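Local coordinates for protein periplasmic beta-glucosidase (Pseudomonas aeruginosa, PDB 6R5T) that probably hydrolyses terminal, non-reducing beta-D-glucosyl residues of glucosides with release of beta-D-glucose, as a periplasmic family 3 glycoside hydrolase, at residues H557-L563 / G611-T617; N645-G651 / V679-E685. The protein carries 1 engineered substitution. One frame throughout, in Å; residues are numbered along the deposited sequence.

Contact 1 of 2, residues H557-L563 / G611-T617; sequences HNPSGKL and GYGLSYT
Two extended loop segments, 557-563 and 611-617, run roughly antiparallel, their end-to-end directions 153° apart. CA atoms pair Leu563 with Gly611 (4.9 Å), Lys562 with Gly613 (4.5 Å), Pro559 with Ser615 (5.5 Å) and Asn558 with Tyr616 (6.0 Å). Gly611, whose positive phi favours glycine, donates its N to Leu563 O (2.8 Å). Tyr612 O accepts from Leu563 N (2.9 Å); its CA-to-CB bond points away from 557-563, and its OH hydrogen-bonds Leu366 O. Gly613 has no room for a CB, which would clash with Gly561 O. Its O receives Lys562 NZ (2.8 Å), which also reaches Leu720 O. At Leu614 the backbones part, and one water donates to Leu614 O and Gly561 O (2.7 Å each). Another water lies 2.7 Å from Ser615 OG and 2.8 Å from Pro559 O. Ser615 (chi1 t) takes Thr617 N on OG (3.0 Å), forming an ST turn. Tyr616 N donates to Asn558 OD1 (2.8 Å). The Tyr616 ring (chi1 m) receives Pro559 CD over one face, 3.4 Å from CD to the ring centroid, a CH-pi contact. Irregular loops, directly hydrogen-bonded at the Leu563 end and water-bridged further on, run side by side in the family 3 C-terminal domain.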
# COMPACT_ATOMS: atom_id res chain seq x y z
N HIS A 557 20.26 23.41 24.90
CA HIS A 557 19.37 23.70 23.76
C HIS A 557 18.00 23.14 24.15
O HIS A 557 17.96 22.00 24.66
CB HIS A 557 19.89 23.10 22.45
CG HIS A 557 18.97 23.36 21.30
ND1 HIS A 557 19.06 24.51 20.53
CD2 HIS A 557 17.96 22.63 20.77
CE1 HIS A 557 18.12 24.50 19.59
NE2 HIS A 557 17.42 23.35 19.71
N ASN A 558 16.96 23.92 23.99
CA ASN A 558 15.58 23.47 24.23
C ASN A 558 15.11 22.76 22.96
O ASN A 558 14.97 23.38 21.93
CB ASN A 558 14.70 24.65 24.58
CG ASN A 558 13.37 24.25 25.12
OD1 ASN A 558 12.96 23.10 24.96
ND2 ASN A 558 12.63 25.22 25.68
N PRO A 559 14.75 21.47 23.01
CA PRO A 559 14.35 20.79 21.77
C PRO A 559 13.25 21.55 21.02
O PRO A 559 12.22 21.98 21.59
CB PRO A 559 13.92 19.41 22.21
CG PRO A 559 13.97 19.37 23.71
CD PRO A 559 14.68 20.61 24.20
N SER A 560 13.44 21.65 19.71
CA SER A 560 12.56 22.46 18.83
C SER A 560 12.16 21.66 17.58
O SER A 560 11.36 22.20 16.77
CB SER A 560 13.20 23.76 18.45
OG SER A 560 14.49 23.56 17.92
N GLY A 561 12.65 20.44 17.43
CA GLY A 561 12.36 19.66 16.22
C GLY A 561 10.91 19.22 16.24
O GLY A 561 10.31 19.01 17.31
N LYS A 562 10.33 19.10 15.04
CA LYS A 562 8.98 18.55 14.87
C LYS A 562 8.97 17.58 13.72
O LYS A 562 9.61 17.81 12.70
CB LYS A 562 7.98 19.70 14.68
CG LYS A 562 7.65 20.40 16.03
CD LYS A 562 6.64 21.44 15.91
CE LYS A 562 6.27 22.07 17.24
NZ LYS A 562 5.35 21.18 18.02
N LEU A 563 8.18 16.52 13.86
CA LEU A 563 8.11 15.45 12.85
C LEU A 563 7.66 16.00 11.52
O LEU A 563 6.70 16.78 11.48
CB LEU A 563 7.18 14.32 13.29
CG LEU A 563 7.56 13.67 14.61
CD1 LEU A 563 6.55 12.60 14.92
CD2 LEU A 563 8.99 13.10 14.59
N GLY A 611 4.06 17.12 12.32
CA GLY A 611 4.24 18.40 13.01
C GLY A 611 4.35 18.27 14.52
O GLY A 611 4.48 19.33 15.17
N TYR A 612 4.39 17.05 15.07
CA TYR A 612 4.46 16.83 16.53
C TYR A 612 5.89 17.06 17.03
O TYR A 612 6.87 16.59 16.43
CB TYR A 612 4.00 15.43 16.89
CG TYR A 612 4.01 15.12 18.34
CD1 TYR A 612 3.06 15.59 19.21
CD2 TYR A 612 5.04 14.35 18.84
CE1 TYR A 612 3.11 15.26 20.56
CE2 TYR A 612 5.12 14.03 20.19
CZ TYR A 612 4.15 14.46 21.03
OH TYR A 612 4.29 14.11 22.35
N GLY A 613 5.96 17.68 18.19
CA GLY A 613 7.23 17.68 18.94
C GLY A 613 7.13 18.58 20.14
O GLY A 613 6.44 19.64 20.04
N LEU A 614 7.70 18.14 21.24
CA LEU A 614 7.52 18.83 22.53
C LEU A 614 8.71 19.77 22.77
O LEU A 614 9.65 19.88 21.99
CB LEU A 614 7.43 17.79 23.65
CG LEU A 614 6.32 16.74 23.51
CD1 LEU A 614 6.40 15.78 24.67
CD2 LEU A 614 4.97 17.41 23.44
N SER A 615 8.63 20.44 23.91
CA SER A 615 9.60 21.47 24.36
C SER A 615 9.78 21.33 25.86
O SER A 615 8.88 20.83 26.51
CB SER A 615 9.08 22.85 23.99
OG SER A 615 9.91 23.93 24.43
N TYR A 616 10.84 21.94 26.37
CA TYR A 616 11.01 22.12 27.82
C TYR A 616 10.21 23.33 28.32
O TYR A 616 10.17 23.58 29.55
CB TYR A 616 12.49 22.30 28.16
CG TYR A 616 13.39 21.14 27.83
CD1 TYR A 616 12.94 19.83 27.75
CD2 TYR A 616 14.74 21.34 27.65
CE1 TYR A 616 13.80 18.77 27.49
CE2 TYR A 616 15.60 20.31 27.36
CZ TYR A 616 15.15 19.00 27.31
OH TYR A 616 15.99 17.98 27.02
N THR A 617 9.63 24.11 27.43
CA THR A 617 8.68 25.18 27.83
C THR A 617 7.31 24.89 27.25
O THR A 617 7.11 23.88 26.59
CB THR A 617 9.27 26.53 27.41
OG1 THR A 617 8.61 27.52 28.18
CG2 THR A 617 9.12 26.82 25.93
O HOH W 1 11.63 24.56 22.44
O HOH W 2 11.04 18.72 19.93

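Contact 2 of 2, residues N645-G651 / V679-E685; sequences NSGKRAG and VMLEPGE
The turn 645-651 joins strands 636-645 and 651-660. It packs on the end of strand 672-681 and the type II turn Glu682-Glu685. Asn645 makes backbone bonds to the far side of that turn: its N donates to Glu685 O (3.0 Å), and its O accepts from Gly684 N (2.8 Å). Its side chain (chi1 t) points toward segment 679-685. Asn645 ND2 donates to Leu681 O and to Arg649 O, both at 2.9 Å. Asn645 OD1 takes Gly647 N (3.1 Å), forming an Asx turn, and also bonds Thr617 OG1. Gly647 O lies 3.4 Å from Pro683 CB. Past Lys648 and Arg649, whose side chains start away, the backbone runs over the proline ring, with Arg649 C 3.6 Å from Pro683 CG. Ala650 CA makes a CA-H...O contact with Leu681 O (3.3 Å), and Ala650 CB lies 4.2 Å from Pro683 CD. Gly651 closes an antiparallel hydrogen-bonded pair with Leu681: Gly651 N to Leu681 O is 3.0 Å, and Leu681 N to Gly651 O is 2.9 Å. Met680 SD reaches Gly651 C at 3.4 Å. Within the turn, Glu685 N donates to Glu682 O (3.0 Å) and Glu682 N to Glu685 OE2 (2.8 Å). Gly684 has the positive phi expected at the third position of a type II turn. Two adjoining strand connections thus meet at one end of a fibronectin type III-like beta-sandwich.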
# COMPACT_ATOMS: atom_id res chain seq x y z
N ASN A 645 5.42 32.35 24.64
CA ASN A 645 6.12 31.37 25.48
C ASN A 645 5.55 31.54 26.88
O ASN A 645 5.82 32.58 27.53
CB ASN A 645 7.63 31.58 25.41
CG ASN A 645 8.44 30.58 26.18
OD1 ASN A 645 7.92 29.94 27.10
ND2 ASN A 645 9.72 30.47 25.87
N SER A 646 4.74 30.59 27.30
CA SER A 646 4.03 30.69 28.59
C SER A 646 4.71 29.83 29.66
O SER A 646 4.09 29.61 30.73
CB SER A 646 2.57 30.34 28.38
OG SER A 646 2.44 29.07 27.78
N GLY A 647 5.94 29.35 29.43
CA GLY A 647 6.72 28.56 30.38
C GLY A 647 7.94 29.30 30.92
O GLY A 647 8.02 30.54 30.82
N LYS A 648 8.95 28.58 31.38
CA LYS A 648 10.07 29.17 32.12
C LYS A 648 11.41 29.08 31.39
O LYS A 648 12.41 29.60 31.91
CB LYS A 648 10.18 28.45 33.48
CG LYS A 648 8.90 28.47 34.31
CD LYS A 648 8.80 27.26 35.24
CE LYS A 648 7.69 27.43 36.26
NZ LYS A 648 7.55 26.21 37.08
N ARG A 649 11.48 28.48 30.20
CA ARG A 649 12.74 28.38 29.46
C ARG A 649 12.52 28.95 28.08
O ARG A 649 11.45 28.79 27.52
CB ARG A 649 13.23 26.93 29.34
CG ARG A 649 13.51 26.29 30.69
CD ARG A 649 13.78 24.82 30.50
NE ARG A 649 14.14 24.22 31.74
CZ ARG A 649 15.39 24.14 32.20
NH1 ARG A 649 16.42 24.58 31.48
NH2 ARG A 649 15.59 23.58 33.39
N ALA A 650 13.55 29.60 27.56
CA ALA A 650 13.56 30.04 26.17
C ALA A 650 13.43 28.80 25.28
O ALA A 650 13.95 27.75 25.61
CB ALA A 650 14.83 30.79 25.86
N GLY A 651 12.78 28.95 24.15
CA GLY A 651 12.76 27.85 23.17
C GLY A 651 12.01 28.24 21.93
O GLY A 651 11.24 29.23 21.93
N VAL A 679 9.69 29.97 15.39
CA VAL A 679 9.85 31.17 16.23
C VAL A 679 10.55 30.78 17.50
O VAL A 679 10.02 29.90 18.23
CB VAL A 679 8.48 31.81 16.49
CG1 VAL A 679 8.66 33.08 17.27
CG2 VAL A 679 7.70 32.03 15.20
N MET A 680 11.64 31.48 17.80
CA MET A 680 12.37 31.35 19.07
C MET A 680 11.90 32.43 20.04
O MET A 680 11.89 33.62 19.68
CB MET A 680 13.87 31.53 18.81
CG MET A 680 14.70 31.70 20.06
SD MET A 680 14.66 30.30 21.17
CE MET A 680 15.75 29.24 20.23
N LEU A 681 11.44 32.04 21.22
CA LEU A 681 10.88 33.02 22.18
C LEU A 681 11.50 32.85 23.55
O LEU A 681 11.67 31.72 24.06
CB LEU A 681 9.37 32.85 22.30
CG LEU A 681 8.57 33.17 21.05
CD1 LEU A 681 7.15 32.78 21.33
CD2 LEU A 681 8.65 34.61 20.63
N GLU A 682 11.85 33.96 24.18
CA GLU A 682 12.18 33.91 25.59
C GLU A 682 10.89 33.69 26.39
O GLU A 682 9.79 34.00 25.92
CB GLU A 682 12.86 35.23 26.01
CG GLU A 682 14.14 35.55 25.25
CD GLU A 682 15.35 34.74 25.68
OE1 GLU A 682 16.38 34.90 25.04
OE2 GLU A 682 15.30 34.09 26.74
N PRO A 683 10.96 33.27 27.66
CA PRO A 683 9.80 33.21 28.52
C PRO A 683 9.03 34.54 28.59
O PRO A 683 9.64 35.59 28.73
CB PRO A 683 10.37 32.78 29.86
CG PRO A 683 11.68 32.14 29.52
CD PRO A 683 12.21 32.87 28.32
N GLY A 684 7.71 34.47 28.40
CA GLY A 684 6.81 35.63 28.36
C GLY A 684 6.91 36.47 27.10
O GLY A 684 6.18 37.46 27.03
N GLU A 685 7.74 36.12 26.12
CA GLU A 685 7.78 36.81 24.82
C GLU A 685 6.60 36.36 23.96
O GLU A 685 6.20 35.19 24.03
CB GLU A 685 9.12 36.57 24.14
CG GLU A 685 9.40 37.47 22.97
CD GLU A 685 10.73 37.22 22.27
OE1 GLU A 685 10.86 37.81 21.18
OE2 GLU A 685 11.59 36.39 22.75

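Contact 1 closes before contact 2 opens along the chain, and their centres are 12 Å apart. They touch directly. Thr617 OG1 lies 2.7 Å from Asn645 OD1, and Asn558 ND2 lies 2.9 Å from Ala650 O; both are probable hydrogen bonds. Thr617 OG1 also packs 3.1 Å from Gly647 CA. Asn558 and Asn645 each serve both contacts, so the loops at 557-563 and 611-617 are tied to the turn at 645-651. These bonds between the two contacts link the C-terminal domain to the fibronectin type III-like domain. Both contacts lie away from the glycan pocket that includes Asp79 and Glu486, and from the magnesium site at Asp661 and Val663.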